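Local coordinates for protein putative tetR family transcription regulator (Shewanella loihica, PDB 3PPB) that probably binds DNA through a helix-turn-helix motif and regulates transcription as a member of the TetR family, at residues A93-M98 with E173-A178. Numbering follows the deposited sequence.
Sequences ALTWAM and ERWQQA. With EDO (1,2-ethanediol), chain G.
Trp175 carries its indole with CG anti to the backbone N (chi1 171°), which sends the ring from its loop onto helix 82-99, where Met98, Thr95 and Leu94 receive it. In Met98, chi1 of -59° puts CG beside the backbone N and over one face of the indole: Met98 CG sits 3.7 Å from the centroid of the five-membered ring of Trp175, nearly on the ring normal, a CH-pi contact. Bends at chi2 and chi3 then turn the selenium and methyl back along the indole, Met98 CE ending 4.1 Å from Trp175 CB. Met98 SE (the residue is selenomethionine) stands obliquely, 4.8 Å from the centroid of the five-membered ring of Trp175, a Met-aromatic contact. The six-membered end reaches farther back along the helix. There Leu94 CB comes within 3.5 Å of Trp175 CH2, meeting the ring obliquely. In this TetR-type, all-helical fold the indole ties the loop between helices 150-170 and 178-192 to helix 82-99, and Phe168 meets it edge-to-face. With an alanine in place of Trp175, Met98 would probably lose the aromatic face it covers, and a gap would be likely to open beside Leu94. Thr95 OG1 lies in the ring plane, 3.5 Å from the edge atom CZ2 of Trp175, but its hydrogen bond goes to Phe91 O, one turn earlier.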
ATOM      1  N   ALA A  93      13.284   1.209 -10.509  1.00 27.53           N
ATOM      2  CA  ALA A  93      11.853   1.153 -10.141  1.00 27.30           C
ATOM      3  C   ALA A  93      11.398   2.521  -9.615  1.00 30.70           C
ATOM      4  O   ALA A  93      10.368   3.040 -10.045  1.00 30.16           O
ATOM      5  CB  ALA A  93      11.614   0.055  -9.094  1.00 26.63           C
ATOM      6  N   LEU A  94      12.194   3.120  -8.717  1.00 27.06           N
ATOM      7  CA  LEU A  94      11.894   4.429  -8.127  1.00 26.64           C
ATOM      8  C   LEU A  94      11.973   5.514  -9.195  1.00 30.44           C
ATOM      9  O   LEU A  94      11.109   6.384  -9.202  1.00 30.50           O
ATOM     10  CB  LEU A  94      12.823   4.717  -6.925  1.00 26.22           C
ATOM     11  CG  LEU A  94      12.268   4.379  -5.508  1.00 30.47           C
ATOM     12  CD1 LEU A  94      11.723   2.964  -5.422  1.00 30.88           C
ATOM     13  CD2 LEU A  94      13.357   4.504  -4.444  1.00 29.19           C
ATOM     14  N   THR A  95      12.940   5.420 -10.152  1.00 27.03           N
ATOM     15  CA  THR A  95      13.060   6.390 -11.247  1.00 28.09           C
ATOM     16  C   THR A  95      11.813   6.307 -12.118  1.00 34.26           C
ATOM     17  O   THR A  95      11.253   7.345 -12.489  1.00 35.70           O
ATOM     18  CB  THR A  95      14.334   6.148 -12.061  1.00 33.37           C
ATOM     19  OG1 THR A  95      15.453   6.282 -11.188  1.00 35.29           O
ATOM     20  CG2 THR A  95      14.485   7.104 -13.255  1.00 30.54           C
ATOM     21  N   TRP A  96      11.352   5.073 -12.404  1.00 30.23           N
ATOM     22  CA  TRP A  96      10.153   4.848 -13.217  1.00 30.49           C
ATOM     23  C   TRP A  96       8.945   5.500 -12.543  1.00 35.58           C
ATOM     24  O   TRP A  96       8.172   6.173 -13.221  1.00 36.54           O
ATOM     25  CB  TRP A  96       9.925   3.348 -13.455  1.00 28.77           C
ATOM     26  CG  TRP A  96       8.702   3.056 -14.281  1.00 30.63           C
ATOM     27  CD1 TRP A  96       8.652   2.848 -15.631  1.00 34.53           C
ATOM     28  CD2 TRP A  96       7.350   2.944 -13.805  1.00 30.28           C
ATOM     29  NE1 TRP A  96       7.354   2.603 -16.028  1.00 34.57           N
ATOM     30  CE2 TRP A  96       6.529   2.677 -14.928  1.00 35.16           C
ATOM     31  CE3 TRP A  96       6.748   3.049 -12.539  1.00 30.99           C
ATOM     32  CZ2 TRP A  96       5.145   2.479 -14.811  1.00 33.77           C
ATOM     33  CZ3 TRP A  96       5.373   2.893 -12.435  1.00 32.52           C
ATOM     34  CH2 TRP A  96       4.588   2.623 -13.563  1.00 33.71           C
ATOM     35  N   ALA A  97       8.805   5.320 -11.208  1.00 31.49           N
ATOM     36  CA  ALA A  97       7.717   5.892 -10.400  1.00 30.58           C
ATOM     37  C   ALA A  97       7.678   7.436 -10.498  1.00 34.64           C
ATOM     38  O   ALA A  97       6.600   8.003 -10.591  1.00 35.73           O
ATOM     39  CB  ALA A  97       7.875   5.470  -8.947  1.00 29.87           C
HETATM   40  N   MSE A  98       8.854   8.099 -10.463  1.00 29.19           N
HETATM   41  CA  MSE A  98       8.956   9.560 -10.548  1.00 27.65           C
HETATM   42  C   MSE A  98       8.723  10.024 -11.985  1.00 34.08           C
HETATM   43  O   MSE A  98       8.175  11.101 -12.186  1.00 33.53           O
HETATM   44  CB  MSE A  98      10.325  10.056 -10.052  1.00 28.33           C
HETATM   45  CG  MSE A  98      10.636   9.672  -8.589  1.00 33.15           C
HETATM   46 SE   MSE A  98       9.257  10.221  -7.269  0.75 38.98          SE
HETATM   47  CE  MSE A  98       9.619  12.206  -7.240  1.00 38.02           C
ATOM     48  N   GLU A 173      11.535  16.858  -3.377  1.00 31.86           N
ATOM     49  CA  GLU A 173      12.860  17.447  -3.173  1.00 33.09           C
ATOM     50  C   GLU A 173      13.834  16.418  -2.546  1.00 35.50           C
ATOM     51  O   GLU A 173      15.037  16.482  -2.792  1.00 34.98           O
ATOM     52  CB  GLU A 173      12.779  18.738  -2.327  1.00 35.13           C
ATOM     53  CG  GLU A 173      12.631  18.548  -0.815  1.00 39.43           C
ATOM     54  CD  GLU A 173      11.291  18.141  -0.219  1.00 52.23           C
ATOM     55  OE1 GLU A 173      10.294  18.033  -0.969  1.00 39.73           O
ATOM     56  OE2 GLU A 173      11.236  17.967   1.021  1.00 43.67           O
ATOM     57  N   ARG A 174      13.315  15.451  -1.785  1.00 32.29           N
ATOM     58  CA  ARG A 174      14.150  14.442  -1.126  1.00 30.49           C
ATOM     59  C   ARG A 174      14.661  13.404  -2.112  1.00 34.11           C
ATOM     60  O   ARG A 174      15.712  12.822  -1.874  1.00 33.76           O
ATOM     61  CB  ARG A 174      13.406  13.787   0.041  1.00 26.15           C
ATOM     62  CG  ARG A 174      13.088  14.832   1.095  1.00 34.54           C
ATOM     63  CD  ARG A 174      12.573  14.240   2.372  1.00 36.97           C
ATOM     64  NE  ARG A 174      11.868  15.255   3.154  1.00 41.54           N
ATOM     65  CZ  ARG A 174      11.364  15.062   4.361  1.00 52.80           C
ATOM     66  NH1 ARG A 174      11.489  13.882   4.961  1.00 52.52           N
ATOM     67  NH2 ARG A 174      10.742  16.049   4.990  1.00 38.03           N
ATOM     68  N   TRP A 175      13.960  13.210  -3.249  1.00 30.60           N
ATOM     69  CA  TRP A 175      14.376  12.272  -4.296  1.00 29.37           C
ATOM     70  C   TRP A 175      15.674  12.779  -4.952  1.00 32.90           C
ATOM     71  O   TRP A 175      16.437  11.991  -5.493  1.00 32.22           O
ATOM     72  CB  TRP A 175      13.235  12.076  -5.340  1.00 28.34           C
ATOM     73  CG  TRP A 175      13.639  11.308  -6.575  1.00 29.77           C
ATOM     74  CD1 TRP A 175      13.718  11.796  -7.848  1.00 33.89           C
ATOM     75  CD2 TRP A 175      14.067   9.925  -6.645  1.00 28.62           C
ATOM     76  NE1 TRP A 175      14.151  10.806  -8.711  1.00 33.11           N
ATOM     77  CE2 TRP A 175      14.400   9.657  -7.993  1.00 32.66           C
ATOM     78  CE3 TRP A 175      14.252   8.906  -5.687  1.00 28.96           C
ATOM     79  CZ2 TRP A 175      14.905   8.417  -8.409  1.00 31.16           C
ATOM     80  CZ3 TRP A 175      14.723   7.672  -6.108  1.00 29.68           C
ATOM     81  CH2 TRP A 175      15.035   7.432  -7.456  1.00 30.55           C
ATOM     82  N   GLN A 176      15.939  14.089  -4.853  1.00 31.86           N
ATOM     83  CA  GLN A 176      17.156  14.731  -5.384  1.00 33.41           C
ATOM     84  C   GLN A 176      18.324  14.612  -4.411  1.00 38.94           C
ATOM     85  O   GLN A 176      19.436  15.013  -4.752  1.00 41.03           O
ATOM     86  CB  GLN A 176      16.898  16.230  -5.677  1.00 35.92           C
ATOM     87  CG  GLN A 176      15.814  16.509  -6.732  1.00 39.88           C
ATOM     88  CD  GLN A 176      16.028  15.805  -8.056  1.00 56.59           C
ATOM     89  OE1 GLN A 176      17.140  15.756  -8.601  1.00 56.13           O
ATOM     90  NE2 GLN A 176      14.967  15.217  -8.589  1.00 46.09           N
ATOM     91  N   GLN A 177      18.076  14.065  -3.195  1.00 33.07           N
ATOM     92  CA  GLN A 177      19.101  13.956  -2.158  1.00 30.77           C
ATOM     93  C   GLN A 177      19.584  12.514  -2.057  1.00 33.67           C
ATOM     94  O   GLN A 177      18.834  11.641  -1.639  1.00 32.26           O
ATOM     95  CB  GLN A 177      18.557  14.475  -0.812  1.00 30.57           C
ATOM     96  CG  GLN A 177      18.203  15.970  -0.839  1.00 32.66           C
ATOM     97  CD  GLN A 177      17.344  16.469   0.311  1.00 55.45           C
ATOM     98  OE1 GLN A 177      16.931  15.740   1.212  1.00 50.28           O
ATOM     99  NE2 GLN A 177      17.049  17.749   0.304  1.00 60.54           N
ATOM    100  N   ALA A 178      20.856  12.279  -2.424  1.00 32.94           N
ATOM    101  CA  ALA A 178      21.511  10.969  -2.415  1.00 31.46           C
ATOM    102  C   ALA A 178      21.396  10.270  -1.038  1.00 32.09           C
ATOM    103  O   ALA A 178      21.247   9.071  -1.026  1.00 29.66           O
ATOM    104  CB  ALA A 178      22.968  11.125  -2.803  1.00 33.49           C
TER
HETATM  105  C1  EDO G 210       6.917   3.369 -19.397  1.00 59.31           C
HETATM  106  O1  EDO G 210       5.713   2.857 -18.808  1.00 60.35           O
HETATM  107  C2  EDO G 210       7.943   2.241 -19.485  1.00 58.45           C
HETATM  108  O2  EDO G 210       9.196   2.759 -19.956  1.00 66.14           O